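CBS domain-containing protein (Pyrococcus horikoshii, PDB 2YZI) is of unknown function but carries a pair of CBS domains, modules that in related proteins commonly sense adenosine-containing ligands and regulate partner domains or proteins. Local coordinates at residues B[83-88]-B[92-97]. Sequence-based numbering, arbitrary orientation.
Sequences ITANVN and GEVLRK
K97 of helix 91-101 reaches across to strand 84-86 and gives the one hydrogen bond between the two segments, from its NZ to the backbone O of T84 at 2.8 Å. The C=O...NZ angle of 169° sets the ammonium almost straight ahead of the carbonyl, not to one side of it. An extended chain makes this reach possible: CG stands anti to the backbone N (chi1 -170°) and every later torsion is close to 180°, which carries NZ out to the strand. The methylenes behind the ammonium follow the same path, with CE 3.5 Å from O of T84. The CG2 methyl of I83 lies beside CE alone, at 4.2 Å, next to the ammonium end of K97.

Apolar contact lies one turn earlier on the helix. CB of A85 points at the helix and meets CG2 of V94 at 3.9 Å, methyl against methyl; the CA atoms of this pair are 6.6 Å apart. V94 also packs on I9, T89 and F118, and A85 on I106, which makes this the buried side of the contact.

Within 83-88 the chain leaves the strand through an Asx turn: OD1 of N86 accepts from N of N88 at 2.9 Å, while ND2 of N86 gives a hydrogen bond to OE1 of E109. Strand and helix are the first two elements of a beta-alpha-beta unit completed by strand 105-110, within the second CBS domain.

Replacing K97 with a methionine would probably leave the carbonyl of T84 without its charged donor across the contact and loosen the tie between strand and helix. The chemistry thus divides into a small buried methyl contact and a partly exposed hydrogen bond from lysine to a backbone carbonyl, where the positive charge is likely to polarise the T84 C=O.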
# COMPACT_ATOMS: atom_id res chain seq x y z
N ILE B 83 3.90 -16.05 1.63
CA ILE B 83 2.48 -16.28 1.84
C ILE B 83 1.93 -16.21 0.43
O ILE B 83 2.04 -15.18 -0.25
CB ILE B 83 1.83 -15.19 2.71
CG1 ILE B 83 2.39 -15.29 4.13
CG2 ILE B 83 0.32 -15.35 2.72
CD1 ILE B 83 2.18 -16.66 4.79
N THR B 84 1.35 -17.32 -0.01
CA THR B 84 0.85 -17.42 -1.37
C THR B 84 -0.58 -17.86 -1.50
O THR B 84 -1.26 -18.16 -0.52
CB THR B 84 1.70 -18.42 -2.16
OG1 THR B 84 1.51 -19.72 -1.59
CG2 THR B 84 3.17 -18.06 -2.10
N ALA B 85 -1.02 -17.89 -2.74
CA ALA B 85 -2.35 -18.30 -3.11
C ALA B 85 -2.17 -18.99 -4.44
O ALA B 85 -1.32 -18.60 -5.23
CB ALA B 85 -3.26 -17.09 -3.25
N ASN B 86 -2.97 -20.01 -4.70
CA ASN B 86 -2.87 -20.72 -5.96
C ASN B 86 -3.61 -19.98 -7.09
O ASN B 86 -4.59 -19.28 -6.84
CB ASN B 86 -3.43 -22.12 -5.75
CG ASN B 86 -3.29 -22.98 -6.97
OD1 ASN B 86 -4.17 -23.00 -7.83
ND2 ASN B 86 -2.17 -23.69 -7.05
N VAL B 87 -3.13 -20.13 -8.32
CA VAL B 87 -3.75 -19.46 -9.47
C VAL B 87 -5.25 -19.71 -9.55
O VAL B 87 -6.00 -18.83 -10.00
CB VAL B 87 -3.12 -19.90 -10.83
CG1 VAL B 87 -1.68 -19.44 -10.90
CG2 VAL B 87 -3.18 -21.41 -10.98
N ASN B 88 -5.69 -20.88 -9.12
CA ASN B 88 -7.11 -21.24 -9.17
C ASN B 88 -7.94 -20.84 -7.96
O ASN B 88 -9.16 -20.99 -7.98
CB ASN B 88 -7.26 -22.74 -9.43
CG ASN B 88 -6.86 -23.12 -10.83
OD1 ASN B 88 -6.34 -24.21 -11.06
ND2 ASN B 88 -7.10 -22.23 -11.79
N GLY B 92 -12.39 -14.07 -3.84
CA GLY B 92 -12.90 -13.92 -2.49
C GLY B 92 -12.03 -14.54 -1.41
O GLY B 92 -11.71 -13.88 -0.42
N GLU B 93 -11.66 -15.80 -1.61
CA GLU B 93 -10.81 -16.52 -0.66
C GLU B 93 -9.42 -15.89 -0.56
O GLU B 93 -8.79 -15.90 0.51
CB GLU B 93 -10.68 -17.99 -1.08
CG GLU B 93 -12.00 -18.76 -1.01
CD GLU B 93 -11.85 -20.22 -1.44
OE1 GLU B 93 -10.89 -20.88 -0.99
OE2 GLU B 93 -12.70 -20.70 -2.22
N VAL B 94 -8.93 -15.34 -1.67
CA VAL B 94 -7.63 -14.69 -1.67
C VAL B 94 -7.71 -13.43 -0.82
O VAL B 94 -6.84 -13.16 0.00
CB VAL B 94 -7.18 -14.34 -3.10
CG1 VAL B 94 -5.94 -13.44 -3.07
CG2 VAL B 94 -6.86 -15.63 -3.85
N LEU B 95 -8.79 -12.66 -1.01
CA LEU B 95 -9.00 -11.44 -0.24
C LEU B 95 -9.07 -11.76 1.25
O LEU B 95 -8.48 -11.06 2.08
CB LEU B 95 -10.30 -10.77 -0.67
CG LEU B 95 -10.19 -9.62 -1.68
CD1 LEU B 95 -9.36 -10.04 -2.86
CD2 LEU B 95 -11.59 -9.20 -2.12
N ARG B 96 -9.80 -12.81 1.59
CA ARG B 96 -9.93 -13.21 2.98
C ARG B 96 -8.55 -13.58 3.56
O ARG B 96 -8.21 -13.22 4.69
CB ARG B 96 -10.88 -14.39 3.10
CG ARG B 96 -10.89 -15.03 4.48
CD ARG B 96 -11.92 -16.14 4.59
NE ARG B 96 -12.01 -16.62 5.96
CZ ARG B 96 -12.91 -17.50 6.39
NH1 ARG B 96 -13.80 -18.01 5.54
NH2 ARG B 96 -12.92 -17.87 7.66
N LYS B 97 -7.76 -14.29 2.77
CA LYS B 97 -6.44 -14.68 3.25
C LYS B 97 -5.55 -13.46 3.48
O LYS B 97 -4.79 -13.42 4.45
CB LYS B 97 -5.78 -15.64 2.25
CG LYS B 97 -4.52 -16.27 2.79
CD LYS B 97 -4.04 -17.40 1.91
CE LYS B 97 -2.88 -18.12 2.58
NZ LYS B 97 -2.44 -19.26 1.75